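Local coordinates for protein inner kinetochore subunit cnp3 (Schizosaccharomyces pombe, PDB 6O2D) that helps build the inner kinetochore on centromeric DNA, a platform for outer kinetochore assembly in chromosome segregation, and is represented here by its dimeric cupin domain, at residues Gln53-Ala57 with Gly69-Pro74; Ala77-Pro83 with Asn121-Asn127; Glu63-Ala67 with Thr138-Thr143; Phe91-Lys97 with Met109-Phe115; Asp15-Val21 with Ser32-Gly38. Numbering follows the deposited sequence.

Interaction 1 of 5, residues Gln53-Ala57 with Gly69-Pro74; sequences QLKFA and GVVEMP
The best backbone bonds between Q53-A57 and G69-P74 come as a reciprocal pair: A57 N to V70 O and V70 N to A57 O, both 3.0 Å. Two residues back, K55 N reaches E72 O at 3.0 Å, while the return bond from E72 N to K55 O is long (3.4 Å) and weak. Over this end lies a salt bridge, K55 NZ to E72 OE2 at 3.0 Å. E72 is extended (chi1 and chi2 both t); K55 starts from an m chi1 and bends at chi2 and chi3 to reach it. The strands are antiparallel at 170°, axes 4.5 Å apart, with F56 opposite V71 (CA-CA 4.2 Å). They form a beta hairpin of the cupin barrel: 55-62 is an outermost strand of its five-stranded sheet within the chain, and 66-73 bonds onward to 133-140 through L135 and Y137. K55, A57, V70 and E72 share one face, where A57 CB lies 4.4 Å from V70 CG1. F56 and V71 share the other, with F56 CB 3.5 Å from V71 CG2. L54 turns sideways, its CD1 3.8 Å from V71 CG1 and its CB 4.2 Å from CG of selenomethionine M73. Q53 O meets P74 CD at 3.8 Å.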
# COMPACT_ATOMS: atom_id res chain seq x y z
N GLN B 53 15.90 16.09 4.82
CA GLN B 53 15.98 16.20 3.37
C GLN B 53 15.37 14.98 2.68
O GLN B 53 16.07 14.03 2.29
CB GLN B 53 17.42 16.38 2.90
CG GLN B 53 18.44 15.64 3.74
CD GLN B 53 19.13 16.54 4.75
OE1 GLN B 53 18.59 16.84 5.81
NE2 GLN B 53 20.34 16.97 4.41
N LEU B 54 14.05 15.04 2.55
CA LEU B 54 13.32 14.08 1.74
C LEU B 54 12.12 14.74 1.08
O LEU B 54 11.67 15.81 1.48
CB LEU B 54 12.86 12.84 2.52
CG LEU B 54 11.71 12.87 3.54
CD1 LEU B 54 10.34 12.74 2.92
CD2 LEU B 54 11.89 11.79 4.61
N LYS B 55 11.53 14.03 0.13
CA LYS B 55 10.43 14.51 -0.68
C LYS B 55 9.20 13.69 -0.37
O LYS B 55 9.30 12.53 0.04
CB LYS B 55 10.83 14.38 -2.17
CG LYS B 55 12.34 14.91 -2.51
CD LYS B 55 12.46 15.88 -3.60
CE LYS B 55 13.55 15.19 -4.41
NZ LYS B 55 13.73 15.35 -5.86
N PHE B 56 8.05 14.31 -0.50
CA PHE B 56 6.88 13.47 -0.42
C PHE B 56 5.70 14.21 -1.01
O PHE B 56 5.70 15.44 -1.17
CB PHE B 56 6.62 12.97 1.01
CG PHE B 56 5.66 13.78 1.78
CD1 PHE B 56 5.97 15.09 2.08
CD2 PHE B 56 4.47 13.24 2.23
CE1 PHE B 56 5.10 15.85 2.79
CE2 PHE B 56 3.59 13.99 2.95
CZ PHE B 56 3.91 15.31 3.23
N ALA B 57 4.70 13.41 -1.35
CA ALA B 57 3.39 13.90 -1.69
C ALA B 57 2.41 12.81 -1.30
O ALA B 57 2.60 11.64 -1.66
CB ALA B 57 3.29 14.24 -3.18
N GLY B 69 1.16 7.50 -0.56
CA GLY B 69 1.86 8.53 -1.29
C GLY B 69 3.20 8.07 -1.81
O GLY B 69 3.48 6.87 -1.86
N VAL B 70 4.02 9.04 -2.19
CA VAL B 70 5.35 8.78 -2.74
C VAL B 70 6.37 9.64 -2.01
O VAL B 70 6.11 10.81 -1.70
CB VAL B 70 5.40 9.04 -4.27
CG1 VAL B 70 4.82 10.41 -4.61
CG2 VAL B 70 6.82 8.90 -4.81
N VAL B 71 7.51 9.02 -1.70
CA VAL B 71 8.67 9.68 -1.12
C VAL B 71 9.86 9.38 -2.02
O VAL B 71 10.00 8.25 -2.51
CB VAL B 71 8.95 9.20 0.33
CG1 VAL B 71 10.35 9.61 0.80
CG2 VAL B 71 7.88 9.69 1.29
N GLU B 72 10.70 10.41 -2.25
CA GLU B 72 11.98 10.28 -2.95
C GLU B 72 13.10 10.75 -2.03
O GLU B 72 12.92 11.70 -1.26
CB GLU B 72 12.06 11.13 -4.22
CG GLU B 72 13.39 10.95 -4.93
CD GLU B 72 13.56 11.86 -6.07
OE1 GLU B 72 12.60 11.97 -6.87
OE2 GLU B 72 14.63 12.49 -6.16
N MSE B 73 14.25 10.10 -2.12
CA MSE B 73 15.40 10.50 -1.31
C MSE B 73 16.62 10.73 -2.18
O MSE B 73 17.08 9.83 -2.89
CB MSE B 73 15.67 9.42 -0.27
CG MSE B 73 14.59 9.44 0.77
SE MSE B 73 14.95 8.30 2.26
CE MSE B 73 14.58 6.57 1.45
N PRO B 74 17.15 11.95 -2.15
CA PRO B 74 18.35 12.26 -2.93
C PRO B 74 19.54 11.44 -2.46
O PRO B 74 19.50 10.71 -1.46
CB PRO B 74 18.56 13.76 -2.67
CG PRO B 74 17.25 14.26 -2.11
CD PRO B 74 16.65 13.11 -1.39

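Interaction 2 of 5, residues Ala77-Pro83 with Asn121-Asn127; sequences AEKPVKP and NYYSIKN
K79 and Y123 make the most telling side-chain pair. K79 runs out fully extended (chi1 to chi3 all t) before chi4 turns to -39°, so that NZ comes within 3.2 Å of Y123 OH in a weak hydrogen bond; Y123 takes chi1 p. I125 lies on the same face, its CD1 4.4 Å from K79 CD. On the other face P83 CB packs on Y122 CE2 (3.7 Å; Y122 chi1 m), and E78 CD lies 3.4 Å from K126 CE although the charges, OE2 and NZ, stay 4.3 Å apart. The strands are antiparallel at 160°, axes 4.6 Å apart. K79 pairs with I125 and K82 with Y123, a shift of one residue that makes a beta bulge. Within it P80 points away, whereas V81 CA approaches Y123 O (3.2 Å). Backbone bonds flank the bulge: N127 N to A77 O (2.9 Å) and K79 N to I125 O (2.8 Å), then K82 N to Y123 O (2.9 Å) and Y123 N to K82 O (3.0 Å). In the four-stranded sheet of the cupin barrel, 78-83 is an edge strand within the chain and 122-127 pairs next with 98-102; N121 bonds N103 and also L22 of the second subunit.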
# COMPACT_ATOMS: atom_id res chain seq x y z
N ALA B 77 21.04 10.88 1.40
CA ALA B 77 19.99 11.31 2.31
C ALA B 77 19.91 10.38 3.53
O ALA B 77 20.15 9.17 3.43
CB ALA B 77 18.64 11.34 1.60
N GLU B 78 19.57 10.97 4.67
CA GLU B 78 19.45 10.23 5.93
C GLU B 78 18.14 10.63 6.59
O GLU B 78 18.01 11.76 7.07
CB GLU B 78 20.64 10.52 6.86
CG GLU B 78 22.00 10.59 6.19
CD GLU B 78 23.16 10.79 7.17
OE1 GLU B 78 22.98 11.49 8.20
OE2 GLU B 78 24.26 10.24 6.93
N LYS B 79 17.18 9.71 6.63
CA LYS B 79 15.93 9.94 7.35
C LYS B 79 16.10 9.48 8.79
O LYS B 79 16.35 8.29 9.03
CB LYS B 79 14.78 9.19 6.70
CG LYS B 79 13.41 9.53 7.28
CD LYS B 79 12.29 8.76 6.58
CE LYS B 79 10.92 9.13 7.14
NZ LYS B 79 11.00 9.31 8.63
N PRO B 80 16.00 10.38 9.78
CA PRO B 80 16.23 9.99 11.17
C PRO B 80 15.15 9.05 11.68
O PRO B 80 14.04 8.99 11.15
CB PRO B 80 16.21 11.32 11.93
CG PRO B 80 16.28 12.39 10.89
CD PRO B 80 15.65 11.81 9.66
N VAL B 81 15.50 8.31 12.74
CA VAL B 81 14.59 7.31 13.28
C VAL B 81 13.29 7.98 13.73
O VAL B 81 13.30 9.07 14.33
CB VAL B 81 15.25 6.54 14.44
CG1 VAL B 81 15.52 7.45 15.63
CG2 VAL B 81 14.40 5.35 14.84
N LYS B 82 12.17 7.36 13.39
CA LYS B 82 10.87 7.84 13.82
C LYS B 82 10.04 6.65 14.27
O LYS B 82 10.26 5.53 13.81
CB LYS B 82 10.14 8.58 12.69
CG LYS B 82 10.84 9.84 12.19
CD LYS B 82 10.72 11.01 13.16
CE LYS B 82 11.53 12.21 12.67
NZ LYS B 82 10.83 13.51 12.86
N PRO B 83 9.10 6.87 15.18
CA PRO B 83 8.21 5.79 15.62
C PRO B 83 6.98 5.67 14.73
O PRO B 83 6.45 6.66 14.23
CB PRO B 83 7.80 6.24 17.03
CG PRO B 83 7.81 7.73 16.95
CD PRO B 83 8.90 8.10 15.97
N ASN B 121 6.63 0.49 16.63
CA ASN B 121 8.02 0.17 16.33
C ASN B 121 8.73 1.42 15.82
O ASN B 121 8.13 2.49 15.68
CB ASN B 121 8.11 -0.99 15.33
CG ASN B 121 7.50 -2.27 15.88
OD1 ASN B 121 8.17 -3.04 16.55
ND2 ASN B 121 6.22 -2.48 15.61
N TYR B 122 10.04 1.29 15.61
CA TYR B 122 10.90 2.39 15.17
C TYR B 122 11.57 2.05 13.84
O TYR B 122 11.93 0.89 13.59
CB TYR B 122 11.96 2.69 16.25
CG TYR B 122 11.33 2.97 17.59
CD1 TYR B 122 11.03 1.95 18.48
CD2 TYR B 122 10.97 4.27 17.95
CE1 TYR B 122 10.42 2.20 19.69
CE2 TYR B 122 10.36 4.53 19.15
CZ TYR B 122 10.09 3.50 20.02
OH TYR B 122 9.49 3.77 21.23
N TYR B 123 11.74 3.06 12.98
CA TYR B 123 12.34 2.81 11.68
C TYR B 123 13.17 4.01 11.25
O TYR B 123 12.92 5.15 11.67
CB TYR B 123 11.29 2.50 10.60
CG TYR B 123 10.62 3.72 10.00
CD1 TYR B 123 9.60 4.39 10.68
CD2 TYR B 123 10.98 4.19 8.74
CE1 TYR B 123 8.98 5.49 10.13
CE2 TYR B 123 10.36 5.30 8.18
CZ TYR B 123 9.36 5.94 8.89
OH TYR B 123 8.75 7.05 8.34
N SER B 124 14.18 3.74 10.42
CA SER B 124 15.00 4.76 9.79
C SER B 124 15.40 4.25 8.41
O SER B 124 15.42 3.05 8.16
CB SER B 124 16.24 5.09 10.63
OG SER B 124 17.20 4.05 10.53
N ILE B 125 15.69 5.18 7.49
CA ILE B 125 16.07 4.84 6.12
C ILE B 125 17.20 5.75 5.67
O ILE B 125 17.18 6.96 5.92
CB ILE B 125 14.90 4.92 5.12
CG1 ILE B 125 13.56 4.57 5.76
CG2 ILE B 125 15.17 3.97 3.95
CD1 ILE B 125 12.39 4.75 4.83
N LYS B 126 18.17 5.18 4.96
CA LYS B 126 19.30 5.93 4.42
C LYS B 126 19.52 5.56 2.96
O LYS B 126 19.40 4.39 2.59
CB LYS B 126 20.58 5.64 5.22
CG LYS B 126 21.15 6.84 5.96
CD LYS B 126 21.70 6.42 7.30
CE LYS B 126 22.31 7.59 8.05
NZ LYS B 126 22.51 7.32 9.49
N ASN B 127 19.76 6.56 2.12
CA ASN B 127 20.12 6.31 0.72
C ASN B 127 21.60 5.95 0.62
O ASN B 127 22.47 6.79 0.89
CB ASN B 127 19.80 7.53 -0.14
CG ASN B 127 19.77 7.22 -1.63
OD1 ASN B 127 20.41 6.27 -2.09
ND2 ASN B 127 19.02 8.01 -2.39

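Interaction 3 of 5, residues Glu63-Ala67 with Thr138-Thr143; sequences EPSFA and THATDT
This is where a strand pair of the cupin barrel runs out against the dimer interface. Segments E63-A67 and T138-T143 run antiparallel, their end-to-end directions 169° apart, with F66 opposite A140 (CA-CA 4.5 Å) and A67 opposite H139 (5.6 Å). A67 N bonds H139 O (3.1 Å), H139 N bonds A67 O (3.0 Å), and T141 N reaches S65 O (3.2 Å). S65 and F66 form a classic beta bulge against strand 55-62, just after the cis peptide that precedes P64. F66, chi1 t, brings CE1 to 3.8 Å from T138 CB, and A140 CB sits at its ring edge, 4.4 Å from CD1. H139, chi1 p, lays a ring face over A67 O and puts NE2 3.3 Å from A67 CB. S65 CB meets T143 CG2 at 3.9 Å. D142 is the N-cap of helix 143-149, its OD1 bonding E145 N. Main-chain bonds and apolar contacts join the segments within the chain, so T143 OG1 can bond across the dimer, to L144, D142 and T143 of the second subunit.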
# COMPACT_ATOMS: atom_id res chain seq x y z
N GLU B 63 -9.14 9.17 4.97
CA GLU B 63 -9.14 9.49 6.39
C GLU B 63 -10.33 8.83 7.07
O GLU B 63 -11.43 8.80 6.50
CB GLU B 63 -9.18 11.01 6.61
CG GLU B 63 -7.81 11.62 6.86
CD GLU B 63 -7.38 11.56 8.32
OE1 GLU B 63 -6.26 11.09 8.60
OE2 GLU B 63 -8.18 11.98 9.19
N PRO B 64 -10.16 8.30 8.28
CA PRO B 64 -8.90 8.25 9.02
C PRO B 64 -8.14 6.93 8.92
O PRO B 64 -7.12 6.77 9.58
CB PRO B 64 -9.33 8.50 10.46
CG PRO B 64 -10.73 7.95 10.53
CD PRO B 64 -11.31 7.94 9.14
N SER B 65 -8.62 5.98 8.10
CA SER B 65 -8.09 4.62 8.16
C SER B 65 -6.88 4.37 7.26
O SER B 65 -6.05 3.52 7.59
CB SER B 65 -9.22 3.63 7.84
OG SER B 65 -9.25 3.26 6.48
N PHE B 66 -6.75 5.07 6.12
CA PHE B 66 -5.71 4.72 5.16
C PHE B 66 -5.23 5.96 4.41
O PHE B 66 -6.03 6.84 4.10
CB PHE B 66 -6.25 3.67 4.17
CG PHE B 66 -5.33 3.38 3.01
CD1 PHE B 66 -4.38 2.37 3.09
CD2 PHE B 66 -5.47 4.07 1.80
CE1 PHE B 66 -3.55 2.08 2.01
CE2 PHE B 66 -4.64 3.80 0.73
CZ PHE B 66 -3.68 2.80 0.83
N ALA B 67 -3.93 6.01 4.13
CA ALA B 67 -3.34 7.05 3.29
C ALA B 67 -2.17 6.45 2.53
O ALA B 67 -1.55 5.49 3.00
CB ALA B 67 -2.90 8.27 4.11
N THR B 138 2.39 3.41 2.12
CA THR B 138 1.03 3.39 2.65
C THR B 138 1.14 3.32 4.16
O THR B 138 2.04 2.65 4.69
CB THR B 138 0.21 2.19 2.11
OG1 THR B 138 0.66 0.98 2.73
CG2 THR B 138 0.37 2.05 0.59
N HIS B 139 0.25 4.01 4.86
CA HIS B 139 0.08 3.79 6.28
C HIS B 139 -1.40 3.60 6.58
O HIS B 139 -2.27 4.12 5.87
CB HIS B 139 0.69 4.90 7.16
CG HIS B 139 0.11 6.26 6.93
ND1 HIS B 139 0.75 7.22 6.17
CD2 HIS B 139 -1.02 6.84 7.39
CE1 HIS B 139 0.03 8.32 6.15
NE2 HIS B 139 -1.05 8.12 6.88
N ALA B 140 -1.67 2.76 7.58
CA ALA B 140 -3.02 2.36 7.94
C ALA B 140 -3.10 2.20 9.45
O ALA B 140 -2.10 1.95 10.12
CB ALA B 140 -3.43 1.07 7.22
N THR B 141 -4.31 2.32 9.97
CA THR B 141 -4.52 2.19 11.40
C THR B 141 -5.88 1.55 11.64
O THR B 141 -6.77 1.58 10.78
CB THR B 141 -4.40 3.54 12.12
OG1 THR B 141 -4.64 3.37 13.52
CG2 THR B 141 -5.38 4.55 11.53
N ASP B 142 -6.03 0.96 12.82
CA ASP B 142 -7.25 0.23 13.20
C ASP B 142 -8.16 1.19 13.96
O ASP B 142 -7.97 1.43 15.15
CB ASP B 142 -6.90 -0.99 14.03
CG ASP B 142 -8.04 -1.97 14.14
OD1 ASP B 142 -9.12 -1.59 14.63
OD2 ASP B 142 -7.85 -3.13 13.71
N THR B 143 -9.16 1.73 13.26
CA THR B 143 -9.97 2.80 13.82
C THR B 143 -10.79 2.32 15.01
O THR B 143 -10.98 3.07 15.97
CB THR B 143 -10.88 3.38 12.74
OG1 THR B 143 -11.70 2.34 12.20
CG2 THR B 143 -10.04 3.98 11.62

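Interaction 4 of 5, residues Phe91-Lys97 with Met109-Phe115; sequences FCILQGK and MKKDGVF
I93 buries the most surface: its CA-CB bond points at M109-F115, and with chi1 m and chi2 t it brings CD1 to 3.4 Å from CB of selenomethionine M109. Its backbone is bonded twice, I93 N to G113 O (3.1 Å) and D112 N to I93 O (3.0 Å). That second bond falls within a type II turn from K110 to G113, closed by G113 N to K110 O (3.1 Å), with K111 at phi/psi -52/137 and D112 at 74/18. K111 NZ bends back to L94 O (3.1 Å). Strands 91-95 and 113-115 run antiparallel at 157°, axes 5.0 Å apart, neighbours in the five-stranded sheet of the cupin barrel. There 113-117 is outermost within the chain, but G113 to F115 pair with an antiparallel strand of the second subunit, carrying the sheet across the dimer. F91 and F115 form a hydrogen-bonded pair, F91 N to F115 O 3.1 Å and F115 N to F91 O 3.2 Å. Their rings (F91 chi1 m, F115 chi1 p) are inclined by 22° but slid apart, centroids 5.1 Å distant, F91 CD2 3.4 Å from F115 CZ. On the opposite face C92 CB touches V114 CG1 at 3.6 Å.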
# COMPACT_ATOMS: atom_id res chain seq x y z
N PHE B 91 6.24 0.19 2.67
CA PHE B 91 7.10 0.85 1.70
C PHE B 91 7.38 -0.12 0.57
O PHE B 91 7.70 -1.29 0.83
CB PHE B 91 8.41 1.32 2.33
CG PHE B 91 8.23 2.42 3.33
CD1 PHE B 91 8.10 3.73 2.92
CD2 PHE B 91 8.18 2.14 4.68
CE1 PHE B 91 7.93 4.75 3.84
CE2 PHE B 91 8.01 3.15 5.60
CZ PHE B 91 7.89 4.46 5.17
N CYS B 92 7.25 0.35 -0.67
CA CYS B 92 7.69 -0.40 -1.84
C CYS B 92 8.73 0.42 -2.58
O CYS B 92 8.47 1.58 -2.95
CB CYS B 92 6.51 -0.75 -2.76
SG CYS B 92 7.03 -1.73 -4.21
N ILE B 93 9.88 -0.18 -2.83
CA ILE B 93 11.04 0.53 -3.37
C ILE B 93 10.99 0.40 -4.88
O ILE B 93 11.18 -0.68 -5.43
CB ILE B 93 12.35 -0.02 -2.81
CG1 ILE B 93 12.22 -0.19 -1.30
CG2 ILE B 93 13.53 0.87 -3.20
CD1 ILE B 93 13.23 -1.08 -0.70
N LEU B 94 10.77 1.53 -5.56
CA LEU B 94 10.66 1.53 -7.00
C LEU B 94 12.01 1.72 -7.68
O LEU B 94 12.19 1.23 -8.80
CB LEU B 94 9.70 2.63 -7.46
CG LEU B 94 8.28 2.56 -6.89
CD1 LEU B 94 7.38 3.49 -7.67
CD2 LEU B 94 7.73 1.14 -6.92
N GLN B 95 12.95 2.41 -7.04
CA GLN B 95 14.25 2.66 -7.65
C GLN B 95 15.25 3.08 -6.57
O GLN B 95 14.87 3.69 -5.57
CB GLN B 95 14.17 3.73 -8.75
CG GLN B 95 14.59 5.13 -8.35
CD GLN B 95 14.79 6.04 -9.55
OE1 GLN B 95 14.51 5.66 -10.69
NE2 GLN B 95 15.27 7.25 -9.30
N GLY B 96 16.51 2.73 -6.79
CA GLY B 96 17.58 3.18 -5.92
C GLY B 96 18.05 2.10 -4.98
O GLY B 96 17.69 0.92 -5.08
N LYS B 97 18.87 2.52 -4.02
CA LYS B 97 19.40 1.63 -2.99
C LYS B 97 19.25 2.29 -1.63
O LYS B 97 19.65 3.45 -1.46
CB LYS B 97 20.88 1.31 -3.25
CG LYS B 97 21.32 1.41 -4.71
CD LYS B 97 22.78 0.97 -4.89
CE LYS B 97 23.44 1.68 -6.07
NZ LYS B 97 24.06 2.98 -5.72
N MSE B 109 18.09 -3.16 0.45
CA MSE B 109 16.97 -3.47 -0.42
C MSE B 109 17.07 -2.53 -1.59
O MSE B 109 17.35 -1.34 -1.40
CB MSE B 109 15.64 -3.27 0.30
CG MSE B 109 14.96 -4.53 0.79
SE MSE B 109 13.22 -4.16 1.56
CE MSE B 109 12.83 -5.97 2.18
N LYS B 110 16.89 -3.03 -2.80
CA LYS B 110 16.63 -2.17 -3.95
C LYS B 110 15.26 -2.53 -4.52
O LYS B 110 14.37 -3.02 -3.81
CB LYS B 110 17.67 -2.25 -5.06
CG LYS B 110 17.81 -3.56 -5.77
CD LYS B 110 19.21 -4.12 -5.84
CE LYS B 110 18.95 -5.26 -6.87
NZ LYS B 110 20.24 -5.83 -7.53
N LYS B 111 15.12 -2.28 -5.82
CA LYS B 111 13.86 -2.31 -6.54
C LYS B 111 13.12 -3.62 -6.31
O LYS B 111 13.71 -4.70 -6.26
CB LYS B 111 14.12 -2.13 -8.05
CG LYS B 111 12.96 -2.53 -8.97
CD LYS B 111 12.73 -1.52 -10.10
CE LYS B 111 11.34 -1.70 -10.74
NZ LYS B 111 10.38 -0.54 -10.54
N ASP B 112 11.81 -3.49 -6.09
CA ASP B 112 10.87 -4.60 -5.89
C ASP B 112 11.00 -5.24 -4.52
O ASP B 112 10.52 -6.36 -4.31
CB ASP B 112 11.01 -5.66 -7.00
CG ASP B 112 10.56 -5.13 -8.34
OD1 ASP B 112 10.06 -3.99 -8.40
OD2 ASP B 112 10.69 -5.87 -9.34
N GLY B 113 11.63 -4.55 -3.57
CA GLY B 113 11.62 -4.97 -2.19
C GLY B 113 10.56 -4.18 -1.46
O GLY B 113 10.29 -3.02 -1.79
N VAL B 114 9.91 -4.82 -0.49
CA VAL B 114 8.92 -4.17 0.36
C VAL B 114 9.20 -4.53 1.81
O VAL B 114 9.64 -5.65 2.11
CB VAL B 114 7.48 -4.55 -0.02
CG1 VAL B 114 7.14 -4.04 -1.41
CG2 VAL B 114 7.28 -6.06 0.05
N PHE B 115 8.97 -3.58 2.71
CA PHE B 115 9.05 -3.86 4.13
C PHE B 115 7.93 -3.11 4.84
O PHE B 115 7.40 -2.13 4.32
CB PHE B 115 10.43 -3.51 4.71
CG PHE B 115 10.69 -2.04 4.85
CD1 PHE B 115 11.14 -1.30 3.77
CD2 PHE B 115 10.52 -1.41 6.06
CE1 PHE B 115 11.40 0.05 3.90
CE2 PHE B 115 10.77 -0.06 6.20
CZ PHE B 115 11.21 0.67 5.12

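Interaction 5 of 5, residues Asp15-Val21 with Ser32-Gly38; sequences DEINCEV and SEERVVG
A classic beta bulge breaks this otherwise regular hairpin: V37 and G38 both face I17. V37 drops to phi/psi -110/7, so V37 N gives a bond to I17 O (3.0 Å) while I17 N reaches G38 O (2.9 Å). A side chain at G38 would collide with I17, since an ideal CB would stand 2.9 Å from I17 CG1. From there the strands run antiparallel at 156°, axes 4.5 Å apart, with N18 opposite V36, C19 opposite R35, E20 opposite E34 and V21 opposite E33. C19 N bonds R35 O (3.2 Å) and R35 N bonds C19 O (2.9 Å); V21 N bonds E33 O (2.7 Å) and E33 N bonds V21 O (2.9 Å). Near the far end S32 OG donates a short 2.5 Å hydrogen bond to E20 OE2, which E20 reaches with chi1 and chi2 both t. The face bearing I17, C19 and V21 is largely apolar near V37: C19 CB lies 3.9 Å from V37 CG2 and V21 CG1 4.0 Å from V37 CG1. Strands 16-22 and 32-40 pair with each other alone within the chain, but through G38 the sheet runs on into a strand of the second subunit; I17 packs on F107, V37 on I116 and V21 on N121 of that subunit. R35 makes a salt bridge to E62, at the end of strand 55-62 in its own chain.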
# COMPACT_ATOMS: atom_id res chain seq x y z
N ASP B 15 -1.08 11.03 -16.76
CA ASP B 15 -0.28 11.25 -15.56
C ASP B 15 -1.15 11.24 -14.31
O ASP B 15 -0.74 10.71 -13.27
CB ASP B 15 0.48 12.57 -15.67
CG ASP B 15 1.67 12.48 -16.62
OD1 ASP B 15 1.95 11.38 -17.14
OD2 ASP B 15 2.33 13.52 -16.84
N GLU B 16 -2.33 11.86 -14.38
CA GLU B 16 -3.35 11.76 -13.35
C GLU B 16 -4.63 11.21 -13.96
O GLU B 16 -4.94 11.50 -15.13
CB GLU B 16 -3.64 13.12 -12.70
CG GLU B 16 -2.64 13.56 -11.65
CD GLU B 16 -3.06 14.85 -10.98
OE1 GLU B 16 -2.19 15.54 -10.42
OE2 GLU B 16 -4.27 15.17 -11.02
N ILE B 17 -5.37 10.41 -13.19
CA ILE B 17 -6.61 9.80 -13.66
C ILE B 17 -7.74 10.28 -12.77
O ILE B 17 -7.80 9.93 -11.58
CB ILE B 17 -6.55 8.26 -13.63
CG1 ILE B 17 -5.19 7.77 -14.13
CG2 ILE B 17 -7.72 7.69 -14.43
CD1 ILE B 17 -4.95 8.06 -15.56
N ASN B 18 -8.65 11.06 -13.32
CA ASN B 18 -9.88 11.39 -12.62
C ASN B 18 -10.94 10.42 -13.08
O ASN B 18 -10.97 9.99 -14.25
CB ASN B 18 -10.32 12.83 -12.87
CG ASN B 18 -11.27 13.34 -11.81
OD1 ASN B 18 -12.44 13.64 -12.09
ND2 ASN B 18 -10.79 13.43 -10.57
N CYS B 19 -11.84 10.07 -12.17
CA CYS B 19 -12.81 9.04 -12.49
C CYS B 19 -14.01 9.21 -11.57
O CYS B 19 -13.86 9.65 -10.42
CB CYS B 19 -12.17 7.65 -12.32
SG CYS B 19 -13.30 6.23 -12.26
N GLU B 20 -15.18 8.85 -12.07
CA GLU B 20 -16.38 8.91 -11.26
C GLU B 20 -16.56 7.57 -10.57
O GLU B 20 -16.60 6.52 -11.22
CB GLU B 20 -17.61 9.26 -12.09
CG GLU B 20 -18.78 9.78 -11.24
CD GLU B 20 -20.10 9.80 -11.98
OE1 GLU B 20 -20.10 9.48 -13.19
OE2 GLU B 20 -21.14 10.12 -11.36
N VAL B 21 -16.65 7.60 -9.24
CA VAL B 21 -16.71 6.38 -8.45
C VAL B 21 -17.94 6.46 -7.57
O VAL B 21 -18.41 7.55 -7.21
CB VAL B 21 -15.45 6.16 -7.58
CG1 VAL B 21 -14.22 5.93 -8.45
CG2 VAL B 21 -15.23 7.33 -6.63
N SER B 32 -22.53 9.21 -6.10
CA SER B 32 -21.29 9.09 -6.84
C SER B 32 -20.50 10.39 -6.72
O SER B 32 -21.03 11.43 -6.32
CB SER B 32 -21.54 8.74 -8.31
OG SER B 32 -22.04 9.86 -9.02
N GLU B 33 -19.21 10.30 -7.02
CA GLU B 33 -18.34 11.47 -6.99
C GLU B 33 -17.23 11.30 -8.02
O GLU B 33 -16.95 10.20 -8.49
CB GLU B 33 -17.74 11.69 -5.60
CG GLU B 33 -16.92 10.49 -5.13
CD GLU B 33 -16.40 10.67 -3.73
OE1 GLU B 33 -15.19 10.95 -3.57
OE2 GLU B 33 -17.20 10.52 -2.78
N GLU B 34 -16.59 12.41 -8.34
CA GLU B 34 -15.33 12.40 -9.07
C GLU B 34 -14.20 12.40 -8.06
O GLU B 34 -14.18 13.23 -7.15
CB GLU B 34 -15.24 13.59 -10.02
CG GLU B 34 -16.00 13.40 -11.32
CD GLU B 34 -16.41 14.72 -11.94
OE1 GLU B 34 -17.62 15.02 -12.00
OE2 GLU B 34 -15.50 15.47 -12.37
N ARG B 35 -13.25 11.48 -8.22
CA ARG B 35 -12.09 11.41 -7.37
C ARG B 35 -10.88 10.94 -8.17
O ARG B 35 -11.01 10.12 -9.08
CB ARG B 35 -12.37 10.47 -6.18
CG ARG B 35 -11.18 10.09 -5.31
CD ARG B 35 -11.62 9.13 -4.21
NE ARG B 35 -10.53 8.85 -3.28
CZ ARG B 35 -10.63 8.09 -2.19
NH1 ARG B 35 -11.80 7.53 -1.86
NH2 ARG B 35 -9.57 7.90 -1.41
N VAL B 36 -9.71 11.48 -7.83
CA VAL B 36 -8.47 11.11 -8.51
C VAL B 36 -8.05 9.73 -8.01
O VAL B 36 -7.68 9.56 -6.85
CB VAL B 36 -7.38 12.15 -8.26
CG1 VAL B 36 -6.16 11.86 -9.12
CG2 VAL B 36 -7.91 13.53 -8.59
N VAL B 37 -8.13 8.73 -8.89
CA VAL B 37 -7.87 7.34 -8.51
C VAL B 37 -6.58 6.81 -9.11
O VAL B 37 -6.31 5.61 -9.00
CB VAL B 37 -9.05 6.43 -8.89
CG1 VAL B 37 -10.36 6.98 -8.32
CG2 VAL B 37 -9.13 6.21 -10.40
N GLY B 38 -5.77 7.66 -9.75
CA GLY B 38 -4.52 7.20 -10.30
C GLY B 38 -3.48 8.27 -10.58
O GLY B 38 -3.82 9.38 -10.99

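In the fold
Interactions 1, 3 and 4 belong to the five-stranded sheet of the cupin barrel, interaction 2 to the four-stranded sheet packed against it. The sheets meet where I125 CG2 lies 3.7 Å from M73 CE and Y123 CE2 lies 4.0 Å from F91 CZ, side chains that probably lie where cupins enclose their inner pocket. Interactions 1 and 3 use the same strand, 66-73, from its two ends, centres 19 Å apart. Interaction 5 lies farthest from interaction 2, centres 33 Å apart, but comes within about 6 Å of interaction 3 at the nearest atoms. Interactions 3, 4 and 5 all contribute to the dimer interface, and N121 of interaction 2 joins them through L22 of the second subunit.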